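Local coordinates for protein probable fimbrial chaperone YadV (Escherichia coli K-12, PDB 5GHU) that probably acts as a periplasmic chaperone that helps pilin subunits fold for assembly into fimbriae, which could contribute to adhesion to surfaces in particular niches, at residues Trp36-Asp41 against Arg115-Leu120; Pro52-Pro57 against Thr69-Thr75; Ala134-Trp140 against Thr157-Phe163; Arg174-Asp178 against Met190-Leu195. One frame throughout, in Å; residues are numbered along the deposited sequence.

Contact 1: residues Trp36-Asp41 against Arg115-Leu120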
# COMPACT_ATOMS: atom_id res chain seq x y z
N TRP A 36 -7.56 -12.08 7.13
CA TRP A 36 -7.27 -12.83 5.92
C TRP A 36 -6.54 -12.00 4.90
O TRP A 36 -6.49 -10.75 4.99
CB TRP A 36 -8.59 -13.39 5.32
CG TRP A 36 -9.45 -12.34 4.60
CD1 TRP A 36 -9.42 -12.01 3.27
CD2 TRP A 36 -10.48 -11.50 5.18
NE1 TRP A 36 -10.34 -11.02 2.98
CE2 TRP A 36 -11.02 -10.71 4.13
CE3 TRP A 36 -11.00 -11.35 6.47
CZ2 TRP A 36 -12.01 -9.77 4.34
CZ3 TRP A 36 -12.01 -10.43 6.67
CH2 TRP A 36 -12.52 -9.66 5.60
N LEU A 37 -5.99 -12.69 3.89
CA LEU A 37 -5.36 -12.04 2.75
C LEU A 37 -6.20 -12.22 1.49
O LEU A 37 -6.70 -13.33 1.20
CB LEU A 37 -3.96 -12.60 2.52
CG LEU A 37 -2.93 -12.13 3.55
CD1 LEU A 37 -1.82 -13.14 3.75
CD2 LEU A 37 -2.36 -10.84 3.12
N ASP A 38 -6.34 -11.15 0.72
CA ASP A 38 -6.91 -11.29 -0.62
C ASP A 38 -6.29 -10.30 -1.63
O ASP A 38 -5.24 -9.71 -1.34
CB ASP A 38 -8.45 -11.16 -0.57
CG ASP A 38 -8.94 -9.80 -0.11
OD1 ASP A 38 -8.23 -8.79 -0.24
OD2 ASP A 38 -10.10 -9.73 0.39
N THR A 39 -6.89 -10.14 -2.81
CA THR A 39 -6.22 -9.34 -3.84
C THR A 39 -6.74 -7.91 -3.92
O THR A 39 -6.23 -7.12 -4.72
CB THR A 39 -6.35 -9.99 -5.21
OG1 THR A 39 -7.73 -10.20 -5.47
CG2 THR A 39 -5.64 -11.34 -5.23
N GLY A 40 -7.72 -7.57 -3.11
CA GLY A 40 -8.10 -6.17 -2.98
C GLY A 40 -9.52 -5.87 -3.42
O GLY A 40 -9.85 -4.71 -3.70
N ASP A 41 -10.33 -6.93 -3.45
CA ASP A 41 -11.77 -6.94 -3.78
C ASP A 41 -11.97 -6.95 -5.28
O ASP A 41 -12.17 -8.01 -5.85
CB ASP A 41 -12.52 -5.75 -3.14
CG ASP A 41 -12.98 -6.04 -1.70
OD1 ASP A 41 -12.59 -7.07 -1.11
OD2 ASP A 41 -13.73 -5.23 -1.14
N ARG A 115 -14.29 -3.20 9.13
CA ARG A 115 -13.23 -3.83 8.39
C ARG A 115 -12.13 -2.83 8.05
O ARG A 115 -12.41 -1.71 7.60
CB ARG A 115 -13.77 -4.43 7.10
CG ARG A 115 -12.70 -4.92 6.16
CD ARG A 115 -13.26 -4.81 4.73
NE ARG A 115 -12.53 -5.64 3.80
CZ ARG A 115 -12.89 -5.82 2.54
NH1 ARG A 115 -13.94 -5.21 2.07
NH2 ARG A 115 -12.15 -6.57 1.74
N THR A 116 -10.87 -3.24 8.23
CA THR A 116 -9.73 -2.43 7.88
C THR A 116 -8.79 -3.28 7.02
O THR A 116 -8.76 -4.49 7.16
CB THR A 116 -8.99 -1.90 9.14
OG1 THR A 116 -9.80 -0.90 9.75
CG2 THR A 116 -7.66 -1.27 8.77
N ARG A 117 -8.07 -2.66 6.11
CA ARG A 117 -7.15 -3.39 5.22
C ARG A 117 -5.84 -2.62 5.15
O ARG A 117 -5.88 -1.39 5.08
CB ARG A 117 -7.69 -3.51 3.79
CG ARG A 117 -9.02 -4.18 3.60
CD ARG A 117 -9.37 -4.24 2.12
NE ARG A 117 -8.96 -3.01 1.44
CZ ARG A 117 -8.98 -2.84 0.12
NH1 ARG A 117 -9.39 -3.83 -0.67
NH2 ARG A 117 -8.59 -1.69 -0.41
N ILE A 118 -4.71 -3.32 5.10
CA ILE A 118 -3.40 -2.72 4.77
C ILE A 118 -2.73 -3.55 3.71
O ILE A 118 -3.09 -4.70 3.49
CB ILE A 118 -2.42 -2.63 5.98
CG1 ILE A 118 -2.07 -4.02 6.51
CG2 ILE A 118 -2.97 -1.71 7.06
CD1 ILE A 118 -1.05 -3.96 7.66
N LYS A 119 -1.79 -2.95 2.99
CA LYS A 119 -1.10 -3.67 1.91
C LYS A 119 -0.04 -4.62 2.44
O LYS A 119 0.70 -4.30 3.40
CB LYS A 119 -0.41 -2.67 0.98
CG LYS A 119 -1.41 -1.81 0.22
CD LYS A 119 -0.63 -0.62 -0.45
CE LYS A 119 -1.53 0.49 -1.02
NZ LYS A 119 -0.70 1.70 -1.39
N LEU A 120 0.06 -5.75 1.76
CA LEU A 120 1.19 -6.68 1.96
C LEU A 120 1.97 -6.73 0.65
O LEU A 120 1.40 -6.96 -0.42
CB LEU A 120 0.70 -8.08 2.35
CG LEU A 120 1.87 -9.08 2.49
CD1 LEU A 120 1.53 -10.10 3.62
CD2 LEU A 120 2.13 -9.82 1.18

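Contact 2: residues Pro52-Pro57 against Thr69-Thr75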
# COMPACT_ATOMS: atom_id res chain seq x y z
N PRO A 52 -2.03 -17.25 -2.53
CA PRO A 52 -1.22 -18.35 -2.01
C PRO A 52 -0.69 -18.03 -0.61
O PRO A 52 0.50 -18.12 -0.37
CB PRO A 52 -0.06 -18.44 -3.02
CG PRO A 52 0.10 -16.99 -3.54
CD PRO A 52 -1.34 -16.45 -3.56
N PHE A 53 -1.57 -17.64 0.30
CA PHE A 53 -1.18 -17.35 1.68
C PHE A 53 -2.21 -17.94 2.64
O PHE A 53 -3.36 -18.14 2.28
CB PHE A 53 -1.08 -15.86 1.94
CG PHE A 53 0.01 -15.16 1.17
CD1 PHE A 53 -0.25 -14.67 -0.10
CD2 PHE A 53 1.30 -15.00 1.71
CE1 PHE A 53 0.75 -14.03 -0.84
CE2 PHE A 53 2.30 -14.35 0.98
CZ PHE A 53 2.01 -13.86 -0.29
N THR A 54 -1.79 -18.22 3.86
CA THR A 54 -2.72 -18.45 4.97
C THR A 54 -2.47 -17.37 6.03
O THR A 54 -1.39 -16.77 6.08
CB THR A 54 -2.55 -19.84 5.58
OG1 THR A 54 -1.21 -20.04 6.01
CG2 THR A 54 -2.89 -20.92 4.56
N ALA A 55 -3.49 -17.09 6.84
CA ALA A 55 -3.39 -16.16 7.97
C ALA A 55 -3.96 -16.88 9.15
O ALA A 55 -5.15 -17.27 9.12
CB ALA A 55 -4.15 -14.87 7.68
N THR A 56 -3.15 -17.09 10.18
CA THR A 56 -3.63 -17.87 11.30
C THR A 56 -3.29 -17.21 12.63
O THR A 56 -2.22 -16.66 12.82
CB THR A 56 -3.09 -19.29 11.26
OG1 THR A 56 -1.67 -19.24 11.28
CG2 THR A 56 -3.54 -19.98 9.97
N PRO A 57 -4.25 -17.22 13.54
CA PRO A 57 -5.59 -17.82 13.41
C PRO A 57 -6.49 -16.93 12.55
O PRO A 57 -6.47 -15.71 12.65
CB PRO A 57 -6.06 -17.87 14.87
CG PRO A 57 -5.36 -16.74 15.53
CD PRO A 57 -4.03 -16.63 14.87
N THR A 69 -1.21 -12.02 17.81
CA THR A 69 -0.34 -12.06 16.65
C THR A 69 -0.91 -12.97 15.58
O THR A 69 -1.32 -14.09 15.87
CB THR A 69 1.05 -12.53 17.04
OG1 THR A 69 1.57 -11.57 17.95
CG2 THR A 69 1.97 -12.55 15.82
N ILE A 70 -0.92 -12.48 14.33
CA ILE A 70 -1.41 -13.27 13.20
C ILE A 70 -0.20 -13.70 12.38
O ILE A 70 0.61 -12.88 12.01
CB ILE A 70 -2.37 -12.46 12.30
CG1 ILE A 70 -3.52 -11.91 13.15
CG2 ILE A 70 -2.89 -13.30 11.11
CD1 ILE A 70 -4.43 -12.96 13.85
N LYS A 71 -0.11 -14.98 12.07
CA LYS A 71 1.01 -15.47 11.29
C LYS A 71 0.57 -15.55 9.82
O LYS A 71 -0.44 -16.21 9.48
CB LYS A 71 1.46 -16.85 11.83
CG LYS A 71 2.43 -17.59 10.90
CD LYS A 71 2.89 -18.90 11.50
CE LYS A 71 3.87 -18.67 12.64
NZ LYS A 71 4.44 -19.94 13.17
N LEU A 72 1.31 -14.89 8.94
CA LEU A 72 0.99 -14.92 7.52
C LEU A 72 1.99 -15.83 6.85
O LEU A 72 3.20 -15.72 7.09
CB LEU A 72 1.06 -13.53 6.90
CG LEU A 72 0.23 -12.48 7.63
CD1 LEU A 72 0.54 -11.09 6.98
CD2 LEU A 72 -1.29 -12.83 7.60
N MET A 73 1.51 -16.75 6.03
CA MET A 73 2.39 -17.77 5.49
C MET A 73 2.15 -18.01 4.00
O MET A 73 1.03 -18.30 3.59
CB MET A 73 2.21 -19.07 6.26
CG MET A 73 3.21 -20.07 5.85
SD MET A 73 3.16 -21.57 6.85
CE MET A 73 3.43 -20.99 8.51
N TYR A 74 3.19 -17.87 3.18
CA TYR A 74 3.11 -18.16 1.74
C TYR A 74 3.03 -19.67 1.51
O TYR A 74 3.75 -20.43 2.12
CB TYR A 74 4.32 -17.56 1.01
CG TYR A 74 4.42 -17.83 -0.49
CD1 TYR A 74 3.50 -17.30 -1.38
CD2 TYR A 74 5.48 -18.57 -1.01
CE1 TYR A 74 3.60 -17.54 -2.76
CE2 TYR A 74 5.60 -18.82 -2.38
CZ TYR A 74 4.67 -18.29 -3.26
OH TYR A 74 4.79 -18.53 -4.62
N THR A 75 2.13 -20.07 0.63
CA THR A 75 1.88 -21.50 0.44
C THR A 75 2.38 -21.95 -0.93
O THR A 75 2.47 -23.15 -1.18
CB THR A 75 0.39 -21.82 0.55
OG1 THR A 75 -0.31 -21.18 -0.53
CG2 THR A 75 -0.17 -21.36 1.90
O HOH W 1 -0.58 -18.83 8.47
O HOH W 2 -0.16 -16.61 15.49

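Contact 3: residues Ala134-Trp140 against Thr157-Phe163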
# COMPACT_ATOMS: atom_id res chain seq x y z
N ALA A 134 12.96 3.63 -5.52
CA ALA A 134 12.11 3.50 -6.68
C ALA A 134 11.31 4.80 -6.95
O ALA A 134 11.09 5.11 -8.09
CB ALA A 134 11.15 2.29 -6.50
N PRO A 135 10.90 5.53 -5.90
CA PRO A 135 10.15 6.76 -6.23
C PRO A 135 11.00 7.71 -7.05
O PRO A 135 10.45 8.41 -7.94
CB PRO A 135 9.81 7.36 -4.85
CG PRO A 135 9.68 6.11 -3.96
CD PRO A 135 10.83 5.20 -4.46
N LEU A 136 12.31 7.83 -6.76
CA LEU A 136 13.21 8.69 -7.54
C LEU A 136 13.31 8.24 -8.99
O LEU A 136 13.60 9.03 -9.88
CB LEU A 136 14.62 8.70 -6.89
CG LEU A 136 15.79 9.25 -7.73
CD1 LEU A 136 15.59 10.76 -8.11
CD2 LEU A 136 17.17 9.08 -6.99
N ALA A 137 13.15 6.92 -9.22
CA ALA A 137 13.26 6.38 -10.57
C ALA A 137 12.05 6.60 -11.44
O ALA A 137 12.15 6.46 -12.66
CB ALA A 137 13.55 4.88 -10.50
N LEU A 138 10.93 6.96 -10.84
CA LEU A 138 9.71 7.25 -11.65
C LEU A 138 9.95 8.37 -12.63
O LEU A 138 10.64 9.38 -12.32
CB LEU A 138 8.51 7.61 -10.76
CG LEU A 138 8.14 6.55 -9.70
CD1 LEU A 138 6.94 7.06 -8.83
CD2 LEU A 138 7.76 5.20 -10.41
N LYS A 139 9.37 8.19 -13.83
CA LYS A 139 9.40 9.27 -14.82
C LYS A 139 8.02 9.86 -14.97
O LYS A 139 7.02 9.15 -15.09
CB LYS A 139 9.90 8.74 -16.18
CG LYS A 139 11.26 8.06 -16.07
CD LYS A 139 12.25 9.08 -15.57
CE LYS A 139 13.68 8.57 -15.64
NZ LYS A 139 14.57 9.32 -14.68
N TRP A 140 7.98 11.19 -15.00
CA TRP A 140 6.72 11.91 -15.06
C TRP A 140 6.54 12.69 -16.33
O TRP A 140 7.48 13.33 -16.84
CB TRP A 140 6.67 12.92 -13.89
CG TRP A 140 6.82 12.29 -12.52
CD1 TRP A 140 8.00 11.81 -11.93
CD2 TRP A 140 5.78 12.05 -11.57
NE1 TRP A 140 7.70 11.32 -10.69
CE2 TRP A 140 6.37 11.45 -10.43
CE3 TRP A 140 4.39 12.35 -11.56
CZ2 TRP A 140 5.64 11.06 -9.34
CZ3 TRP A 140 3.64 11.97 -10.43
CH2 TRP A 140 4.27 11.35 -9.33
N THR A 157 10.98 0.16 -12.38
CA THR A 157 11.62 -0.69 -11.33
C THR A 157 10.77 -1.94 -11.05
O THR A 157 9.54 -1.99 -11.35
CB THR A 157 11.82 0.04 -9.98
OG1 THR A 157 10.59 0.08 -9.26
CG2 THR A 157 12.33 1.46 -10.18
N PRO A 158 11.34 -2.90 -10.32
CA PRO A 158 10.54 -4.06 -9.86
C PRO A 158 9.76 -3.87 -8.58
O PRO A 158 9.21 -4.84 -8.06
CB PRO A 158 11.60 -5.16 -9.65
CG PRO A 158 12.88 -4.33 -9.29
CD PRO A 158 12.80 -3.09 -10.18
N TYR A 159 9.67 -2.63 -8.10
CA TYR A 159 8.99 -2.31 -6.85
C TYR A 159 7.74 -1.47 -7.06
O TYR A 159 7.71 -0.60 -7.95
CB TYR A 159 9.92 -1.51 -5.91
CG TYR A 159 11.22 -2.21 -5.62
CD1 TYR A 159 11.22 -3.29 -4.73
CD2 TYR A 159 12.42 -1.80 -6.21
CE1 TYR A 159 12.43 -3.95 -4.42
CE2 TYR A 159 13.66 -2.44 -5.87
CZ TYR A 159 13.62 -3.51 -4.98
OH TYR A 159 14.77 -4.23 -4.63
N TYR A 160 6.73 -1.74 -6.25
CA TYR A 160 5.64 -0.76 -6.16
C TYR A 160 6.16 0.55 -5.62
O TYR A 160 7.07 0.59 -4.75
CB TYR A 160 4.51 -1.25 -5.21
CG TYR A 160 3.73 -2.38 -5.79
CD1 TYR A 160 4.19 -3.70 -5.72
CD2 TYR A 160 2.59 -2.13 -6.49
CE1 TYR A 160 3.47 -4.73 -6.30
CE2 TYR A 160 1.85 -3.20 -7.09
CZ TYR A 160 2.33 -4.48 -6.96
OH TYR A 160 1.62 -5.50 -7.58
N VAL A 161 5.51 1.63 -6.08
CA VAL A 161 5.64 2.92 -5.39
C VAL A 161 4.27 3.37 -4.92
O VAL A 161 3.30 3.35 -5.68
CB VAL A 161 6.27 4.03 -6.27
CG1 VAL A 161 6.28 5.39 -5.51
CG2 VAL A 161 7.73 3.65 -6.64
N SER A 162 4.21 3.74 -3.62
CA SER A 162 2.96 4.18 -2.97
C SER A 162 3.17 5.60 -2.48
O SER A 162 4.29 5.94 -2.08
CB SER A 162 2.65 3.30 -1.74
OG SER A 162 2.42 1.92 -2.13
N PHE A 163 2.10 6.40 -2.47
CA PHE A 163 2.25 7.81 -2.05
C PHE A 163 1.29 8.19 -0.93
O PHE A 163 0.14 7.71 -0.87
CB PHE A 163 1.92 8.77 -3.22
CG PHE A 163 2.74 8.54 -4.48
CD1 PHE A 163 2.30 7.65 -5.44
CD2 PHE A 163 3.95 9.18 -4.65
CE1 PHE A 163 3.07 7.41 -6.62
CE2 PHE A 163 4.71 9.02 -5.83
CZ PHE A 163 4.25 8.13 -6.84

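Contact 4: residues Arg174-Asp178 against Met190-Leu195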
# COMPACT_ATOMS: atom_id res chain seq x y z
N ARG A 174 -0.22 25.83 -6.68
CA ARG A 174 -0.05 24.40 -6.41
C ARG A 174 -1.34 23.64 -6.63
O ARG A 174 -2.43 24.14 -6.26
CB ARG A 174 0.43 24.23 -4.95
CG ARG A 174 0.63 22.84 -4.50
CD ARG A 174 1.28 22.87 -3.08
NE ARG A 174 2.58 23.54 -3.05
CZ ARG A 174 3.27 23.77 -1.90
NH1 ARG A 174 2.79 23.39 -0.73
NH2 ARG A 174 4.43 24.39 -1.92
N TYR A 175 -1.24 22.47 -7.30
CA TYR A 175 -2.39 21.68 -7.67
C TYR A 175 -2.18 20.27 -7.17
O TYR A 175 -1.30 19.58 -7.63
CB TYR A 175 -2.57 21.67 -9.19
CG TYR A 175 -2.61 23.05 -9.82
CD1 TYR A 175 -1.44 23.70 -10.20
CD2 TYR A 175 -3.81 23.71 -10.01
CE1 TYR A 175 -1.46 24.96 -10.77
CE2 TYR A 175 -3.85 24.96 -10.58
CZ TYR A 175 -2.66 25.58 -10.99
OH TYR A 175 -2.67 26.84 -11.58
N PRO A 176 -3.00 19.84 -6.23
CA PRO A 176 -2.84 18.49 -5.70
C PRO A 176 -2.99 17.46 -6.79
O PRO A 176 -3.87 17.62 -7.64
CB PRO A 176 -3.96 18.34 -4.71
CG PRO A 176 -4.22 19.77 -4.25
CD PRO A 176 -3.99 20.62 -5.47
N ILE A 177 -2.17 16.42 -6.71
CA ILE A 177 -2.30 15.26 -7.58
C ILE A 177 -3.11 14.18 -6.87
O ILE A 177 -2.85 13.90 -5.71
CB ILE A 177 -0.92 14.72 -7.91
CG1 ILE A 177 -0.14 15.80 -8.70
CG2 ILE A 177 -1.05 13.39 -8.72
CD1 ILE A 177 1.36 15.54 -8.82
N ASP A 178 -4.06 13.55 -7.56
CA ASP A 178 -4.75 12.36 -7.04
C ASP A 178 -3.79 11.18 -7.16
O ASP A 178 -3.89 10.37 -8.11
CB ASP A 178 -6.04 12.07 -7.82
CG ASP A 178 -7.14 13.08 -7.56
OD1 ASP A 178 -7.05 13.88 -6.60
OD2 ASP A 178 -8.13 13.04 -8.33
N MET A 190 -2.38 9.97 -13.37
CA MET A 190 -2.86 10.51 -12.11
C MET A 190 -3.39 11.88 -12.43
O MET A 190 -2.73 12.68 -13.13
CB MET A 190 -1.72 10.57 -11.06
CG MET A 190 -1.14 9.20 -10.76
SD MET A 190 0.23 9.42 -9.59
CE MET A 190 1.16 7.92 -9.92
N LYS A 191 -4.61 12.15 -11.95
CA LYS A 191 -5.31 13.41 -12.19
C LYS A 191 -4.64 14.58 -11.43
O LYS A 191 -4.12 14.40 -10.32
CB LYS A 191 -6.77 13.28 -11.76
CG LYS A 191 -7.61 12.44 -12.73
CD LYS A 191 -9.12 12.53 -12.43
CE LYS A 191 -9.55 14.00 -12.27
NZ LYS A 191 -11.04 14.21 -12.27
N VAL A 192 -4.65 15.76 -12.05
CA VAL A 192 -4.18 16.99 -11.37
C VAL A 192 -5.41 17.84 -11.11
O VAL A 192 -6.13 18.22 -12.04
CB VAL A 192 -3.14 17.79 -12.21
CG1 VAL A 192 -2.69 19.07 -11.46
CG2 VAL A 192 -1.91 16.91 -12.51
N ASN A 193 -5.68 18.11 -9.85
CA ASN A 193 -6.89 18.84 -9.47
C ASN A 193 -6.79 20.33 -9.67
O ASN A 193 -5.86 20.97 -9.21
CB ASN A 193 -7.24 18.56 -8.02
CG ASN A 193 -7.61 17.13 -7.79
OD1 ASN A 193 -8.77 16.75 -7.93
ND2 ASN A 193 -6.64 16.33 -7.45
N GLY A 194 -7.79 20.89 -10.35
CA GLY A 194 -7.94 22.33 -10.38
C GLY A 194 -7.11 23.00 -11.44
O GLY A 194 -6.93 24.21 -11.42
N LEU A 195 -6.61 22.21 -12.37
CA LEU A 195 -5.77 22.71 -13.44
C LEU A 195 -6.33 22.30 -14.79
O LEU A 195 -6.52 21.10 -15.06
CB LEU A 195 -4.34 22.17 -13.31
CG LEU A 195 -3.41 22.60 -14.43
CD1 LEU A 195 -3.25 24.11 -14.48
CD2 LEU A 195 -2.05 21.92 -14.25
O HOH W 3 -5.58 10.00 -10.31

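Contact 1: residues Trp36-Asp41 against Arg115-Leu120
In the immunoglobulin-like N-terminal domain of this PapD-family chaperone, strands 31-38 and 114-123 lie either side of strand 86-95 in one sheet. The short segments therefore approach no closer than 9.0 Å between axes, at 65°, and only side chains and the loop after Asp38 span the gap. Arg115 makes a two-pronged salt bridge with Asp41: NH2 to OD1 is 2.9 Å (169° at the hydrogen) and NH1 to OD2 is 3.2 Å (150°). Its NH2 is also hydrogen-bonded to Asn91 on the intervening strand. Asp38 OD2, 4.0 Å from Arg115 NH2, is beyond salt-bridge range; it accepts instead from Trp36 NE1 at 2.9 Å, while Asp38 OD1 takes weak bonds from Gly40 N (3.2 Å) and Asn91. Gly40, at phi 118°, adopts a backbone in which a CB would jam against the preceding carbonyl. Arg117, whose guanidinium makes a cation-pi contact with Trp89, gives Gly40 O a weak bond. On the buried flank, Leu37 CD2 meets Leu120 CD1 at 4.0 Å.

Contact 2: residues Pro52-Pro57 against Thr69-Thr75
Phe53, Ala55, Leu72 and Tyr74 form the apolar centre, all on one face of a two-stranded antiparallel ladder. Ala55 CB lies 3.5 Å from Leu72 CD2 and 4.0 Å from Ile70 CG2. Phe53 CE2 reaches Tyr74 CB at 3.8 Å, and the two rings meet obliquely, centroids 5.5 Å apart and planes at 58°. Pro52 CG against Tyr74 CE1 (3.6 Å) and Pro57 CD against Ile70 CD1 (3.8 Å) extend the packing to both ends; Pro57 follows a cis peptide bond.

Strands 53-62 and 67-74 follow each other in the chain as a beta hairpin; in these segments their axes are 4.6 Å apart at 164°. Phe53-Tyr74 and Ala55-Leu72 are non-hydrogen-bonded pairs. Between and beyond them come the hydrogen-bonded pairs, Thr54-Met73 (N to O 2.8 Å, O to N 2.9 Å) and Thr56-Lys71 (N to O 2.9 Å, O to N 2.8 Å). Thr75 N to Pro52 O, 2.7 Å, continues the ladder past the last bridge.

On the other face, one water joins Thr54 OG1 (2.8 Å), Thr56 OG1 (3.0 Å) and Lys71 O (2.8 Å). Thr69 OG1 bonds to Arg22.

The hairpin is part of the N-terminal immunoglobulin-like domain of this PapD-family chaperone, where strand 19-25 pairs with strand 67-74 and strand 31-38 borders strand 53-62. Phe53 meets Phe88 and Tyr12 edge-to-face, and its side chain also touches Leu37 of strand 31-38.

Contact 3: residues Ala134-Trp140 against Thr157-Phe163
This is a buried, apolar side-chain contact between a short helical turn leading into strand 139-143 and the connection from strand 150-155 to strand 163-170. The two segments meet through van der Waals contacts between side chains. Ala134 CB sits among Thr157 OG1 (3.6 Å), Val161 CG2 (3.7 Å) and Tyr159 CB (4.0 Å), and Ala137 CB meets Thr157 CG2 at 3.6 Å. Both alanines have their CA-to-CB bonds directed toward segment 157-163, so their small methyls permit the approach. The turn at 134-137 is only weakly bonded, with Ala137 N to Ala134 O at 3.0 Å.

In the PapD-family fold, this connection belongs to the second, C-terminal immunoglobulin-like domain. Its course is set partly by an ST turn, in which Thr157 OG1 accepts from Tyr159 N at 3.1 Å (161° at the hydrogen); the same hydroxyl also bonds to Asn155. Tyr159 OH bonds to Gly129 O.

Further along, Val161 CG1 packs on Pro135 CG and Leu138 CD1, both at 3.8 Å. Leu138 CD1 then meets the edge of the Phe163 ring at CZ, 3.5 Å, and Trp140 CH2 approaches that same CZ obliquely at 4.1 Å. Phe206 of strand 203-209 packs against both aromatic rings, edge-to-face with Phe163.

Contact 4: residues Arg174-Asp178 against Met190-Leu195
The Asn193 side chain supplies the shortest bond across the segments, from ND2 to Asp178 OD1 at 2.6 Å (163° at the hydrogen). The same ND2 donates to Pro176 O at 3.1 Å, and that carbonyl also accepts from Asn193 N at 2.9 Å (168°). One asparagine thus binds both backbone and carboxylate of segment 174-178. Asp178 N to Lys191 O, 2.9 Å, completes the direct backbone pairing around a single bridge, Ile177 with Val192, whose CA atoms are 4.6 Å apart. Beyond it, a water donates to Asp178 O (2.8 Å) and accepts from Lys191 N (2.9 Å).

Val192 to Leu195 form a type II beta turn. Gly194 has the positive phi (85°) usual at its third position, and Leu195 is brought over the Tyr175 ring: its CB lies 4.0 Å from the centroid and 24° off the normal, a CH-pi contact. Tyr175 CB also touches Val192 CG1 at 3.5 Å, and Ile177 CG2 meets Met190 CB at 3.7 Å.

The contact joins the two sheets of the C-terminal immunoglobulin-like domain at their edges. Strand 173-176 pairs with strand 163-170, and strand 186-191 with strand 150-155, whose Leu151 touches both Ile177 and Val192.

Contacts 1 and 2 lie in the N-terminal domain, contacts 3 and 4 in the C-terminal one. Along the chain, contact 2 falls between the two segments of contact 1, and their centres are 13 Å apart. They share apolar packing: Leu37 CD1 is 3.3 Å from Phe53 CB, and Leu120 CD1 is 3.6 Å from Leu72 CD1. Contacts 3 and 4, 19 Å between centres, meet at Phe163 CE1 and Met190 CE, 3.8 Å apart. Between the domains, Lys119 NZ of contact 1 lies 3.2 Å from Ser162 OG of contact 3, a weak hydrogen bond. Contacts 2 and 4 are the farthest separated, about 39 Å between centres.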